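Local coordinates for leucyl-trna synthetase (Plasmodium falciparum, PDB 5FOC), which probably charges tRNA(Leu) with leucine as a class I synthetase and, through the editing domain described here, hydrolyses wrongly acylated tRNA, at residues Y333-M342 and M350-L358. The protein carries 2 engineered substitutions. Sequence-based numbering, arbitrary orientation. Where two conformers were deposited one is given.
Sequences YKKQYFEGIM and MKTFNCRKL
Two backbone hydrogen bonds flank the single bridge between I341 and K351. M342 N donates to M350 O over 2.8 Å, in line with that carbonyl's C=O bond, whereas T352 N reaches G340 O at 2.9 Å from above the carbonyl plane, well off a lone pair. A single water adds to these bonds: water 2 donates to Y337 O and G340 O and accepts from K351 NZ and F353 N, so one molecule joins the C-terminal end of helix 325-339 to the first turn of helix 352-365. The bends along the K351 chain bring its NZ back to that water, 2.7 Å away.

Y337, F338 and F353 form an aromatic cluster. F353 CD1 lies over one face of the Y337 ring, offset toward its rim, while the two rings are inclined at 37° with centroids 4.7 Å apart; F338 extends the cluster, its ring slid so far from F353 that they barely overlap. The two short helical segments cross nearly perpendicularly, so that helix 325-339 and helix 352-365 of the editing domain meet almost at a right angle; the connection between them includes strand 341-342, which pairs antiparallel with strand 298-299.

R356 brings its charged group against the tyrosines of helix 325-339. With CG anti to the backbone N (chi1 170°) and bends at chi2 and chi3, its guanidinium lies nearly parallel to the Y337 ring, planes 13° apart, and Y337 CD1 sits over one face, 3.6 Å from R356 NH1. Water 1, at the guanidinium edge, links NH2 to Y333 O, while E131 forms a salt bridge with NE.

M342 and C355 make an apolar contact, the bent M342 chain setting its CG 3.5 Å from C355 CB; separately, T352 turns its CB and CG2 against the carbonyl oxygen of Q336.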
# COMPACT_ATOMS: atom_id res chain seq x y z
N TYR A 333 -8.07 11.89 13.60
CA TYR A 333 -6.62 11.74 13.66
C TYR A 333 -6.03 12.44 14.88
O TYR A 333 -5.24 11.87 15.62
CB TYR A 333 -6.00 12.22 12.37
CG TYR A 333 -4.50 12.35 12.33
CD1 TYR A 333 -3.67 11.29 12.04
CD2 TYR A 333 -3.90 13.61 12.53
CE1 TYR A 333 -2.30 11.43 11.98
CE2 TYR A 333 -2.52 13.79 12.47
CZ TYR A 333 -1.71 12.70 12.18
OH TYR A 333 -0.34 12.81 12.12
N LYS A 334 -6.43 13.72 15.06
CA LYS A 334 -5.90 14.55 16.17
C LYS A 334 -6.39 14.02 17.54
O LYS A 334 -5.64 13.89 18.50
CB LYS A 334 -6.26 16.02 15.91
CG LYS A 334 -5.27 16.70 14.96
CD LYS A 334 -5.59 18.18 14.74
CE LYS A 334 -4.92 18.74 13.47
NZ LYS A 334 -5.49 18.21 12.19
N LYS A 335 -7.63 13.56 17.57
CA LYS A 335 -8.20 13.05 18.80
C LYS A 335 -7.53 11.74 19.24
O LYS A 335 -7.18 11.57 20.39
CB LYS A 335 -9.70 12.84 18.66
CG LYS A 335 -10.41 12.59 19.97
CD LYS A 335 -11.90 12.90 19.83
CE LYS A 335 -12.66 12.58 21.10
NZ LYS A 335 -12.40 13.56 22.19
N GLN A 336 -7.42 10.78 18.31
CA GLN A 336 -6.63 9.58 18.63
C GLN A 336 -5.19 9.87 19.08
O GLN A 336 -4.68 9.28 20.03
CB GLN A 336 -6.60 8.66 17.41
CG GLN A 336 -7.96 8.04 17.09
CD GLN A 336 -7.88 7.17 15.85
OE1 GLN A 336 -6.90 7.25 15.08
NE2 GLN A 336 -8.91 6.35 15.63
N TYR A 337 -4.54 10.87 18.44
CA TYR A 337 -3.14 11.12 18.71
C TYR A 337 -3.04 11.66 20.13
O TYR A 337 -2.28 11.16 20.95
CB TYR A 337 -2.57 12.11 17.67
CG TYR A 337 -1.11 12.49 17.83
CD1 TYR A 337 -0.10 11.54 17.91
CD2 TYR A 337 -0.75 13.84 17.87
CE1 TYR A 337 1.23 11.91 18.02
CE2 TYR A 337 0.58 14.23 17.99
CZ TYR A 337 1.58 13.28 18.06
OH TYR A 337 2.89 13.61 18.21
N PHE A 338 -3.84 12.70 20.43
CA PHE A 338 -3.73 13.29 21.76
C PHE A 338 -4.44 12.56 22.90
O PHE A 338 -4.10 12.81 24.06
CB PHE A 338 -4.20 14.75 21.71
CG PHE A 338 -3.24 15.66 20.97
CD1 PHE A 338 -2.03 16.00 21.53
CD2 PHE A 338 -3.54 16.15 19.71
CE1 PHE A 338 -1.14 16.83 20.87
CE2 PHE A 338 -2.65 16.99 19.03
CZ PHE A 338 -1.44 17.31 19.61
N GLU A 339 -5.41 11.68 22.62
CA GLU A 339 -6.24 11.16 23.65
C GLU A 339 -6.33 9.65 23.62
O GLU A 339 -6.81 9.07 24.57
CB GLU A 339 -7.66 11.74 23.55
CG GLU A 339 -7.71 13.23 23.75
CD GLU A 339 -9.11 13.79 23.56
OE1 GLU A 339 -10.08 13.17 24.02
OE2 GLU A 339 -9.24 14.86 22.94
N GLY A 340 -5.81 9.05 22.57
CA GLY A 340 -6.03 7.60 22.38
C GLY A 340 -5.15 6.78 23.32
O GLY A 340 -4.04 7.23 23.68
N ILE A 341 -5.63 5.57 23.65
CA ILE A 341 -4.86 4.58 24.40
C ILE A 341 -4.76 3.35 23.50
O ILE A 341 -5.77 2.91 22.94
CB ILE A 341 -5.54 4.20 25.74
CG1 ILE A 341 -5.72 5.46 26.61
CG2 ILE A 341 -4.74 3.15 26.50
CD1 ILE A 341 -6.73 5.31 27.72
N MET A 342 -3.55 2.83 23.35
CA MET A 342 -3.33 1.59 22.59
C MET A 342 -3.91 0.36 23.28
O MET A 342 -3.78 0.17 24.50
CB MET A 342 -1.85 1.38 22.36
CG MET A 342 -1.10 2.51 21.62
SD MET A 342 -1.82 3.09 20.10
CE MET A 342 -1.73 1.54 19.16
N MET A 350 -0.50 1.92 26.60
CA MET A 350 0.37 3.03 26.29
C MET A 350 -0.46 4.10 25.60
O MET A 350 -1.44 3.81 24.93
CB MET A 350 1.47 2.50 25.37
CG MET A 350 2.71 3.34 25.29
SD MET A 350 3.72 2.69 23.94
CE MET A 350 4.37 4.28 23.49
N LYS A 351 -0.10 5.37 25.75
CA LYS A 351 -0.84 6.35 25.04
C LYS A 351 -0.44 6.36 23.57
O LYS A 351 0.73 6.24 23.22
CB LYS A 351 -0.50 7.72 25.66
CG LYS A 351 -1.00 7.83 27.11
CD LYS A 351 -2.51 8.02 27.22
CE LYS A 351 -2.92 9.50 27.28
NZ LYS A 351 -2.84 10.18 25.96
N THR A 352 -1.43 6.56 22.71
CA THR A 352 -1.21 6.66 21.28
C THR A 352 -0.17 7.74 20.95
O THR A 352 0.65 7.60 20.06
CB THR A 352 -2.54 6.93 20.58
OG1 THR A 352 -3.50 5.89 20.93
CG2 THR A 352 -2.40 7.02 19.12
N PHE A 353 -0.21 8.82 21.71
CA PHE A 353 0.76 9.88 21.48
C PHE A 353 2.21 9.40 21.50
O PHE A 353 2.99 9.76 20.60
CB PHE A 353 0.54 10.95 22.51
CG PHE A 353 1.42 12.15 22.32
CD1 PHE A 353 1.04 13.17 21.46
CD2 PHE A 353 2.63 12.23 22.96
CE1 PHE A 353 1.86 14.31 21.31
CE2 PHE A 353 3.44 13.36 22.80
CZ PHE A 353 3.07 14.36 21.94
N ASN A 354 2.54 8.55 22.48
CA ASN A 354 3.87 7.99 22.62
C ASN A 354 4.10 6.85 21.57
O ASN A 354 5.18 6.73 20.94
CB ASN A 354 4.09 7.51 24.07
CG ASN A 354 3.93 8.63 25.13
OD1 ASN A 354 3.09 8.52 26.06
ND2 ASN A 354 4.70 9.68 25.00
N CYS A 355 3.06 6.04 21.36
CA CYS A 355 3.17 4.85 20.52
C CYS A 355 3.46 5.17 19.06
O CYS A 355 4.17 4.43 18.36
CB CYS A 355 1.86 4.09 20.58
SG CYS A 355 1.96 2.55 19.68
N ARG A 356 2.86 6.27 18.58
CA ARG A 356 3.14 6.83 17.24
C ARG A 356 4.66 6.85 16.95
O ARG A 356 5.13 6.42 15.88
CB ARG A 356 2.62 8.26 17.21
CG ARG A 356 3.01 9.10 16.00
CD ARG A 356 2.45 8.52 14.73
NE ARG A 356 1.02 8.28 14.84
CZ ARG A 356 0.05 9.19 14.71
NH1 ARG A 356 0.33 10.49 14.48
NH2 ARG A 356 -1.22 8.81 14.84
N LYS A 357 5.42 7.36 17.92
CA LYS A 357 6.88 7.49 17.78
C LYS A 357 7.56 6.13 17.86
O LYS A 357 8.40 5.84 17.03
CB LYS A 357 7.50 8.53 18.79
CG LYS A 357 7.15 10.00 18.55
CD LYS A 357 7.69 10.88 19.69
CE LYS A 357 7.18 12.35 19.72
NZ LYS A 357 6.98 13.02 21.10
N LEU A 358 7.14 5.28 18.81
CA LEU A 358 7.76 3.99 19.01
C LEU A 358 7.51 3.11 17.81
O LEU A 358 8.43 2.45 17.34
CB LEU A 358 7.23 3.29 20.27
CG LEU A 358 7.63 3.88 21.61
CD1 LEU A 358 7.08 3.01 22.71
CD2 LEU A 358 9.14 3.98 21.79
O HOH W 1 -3.55 9.88 14.87
O HOH W 2 -2.56 9.48 23.34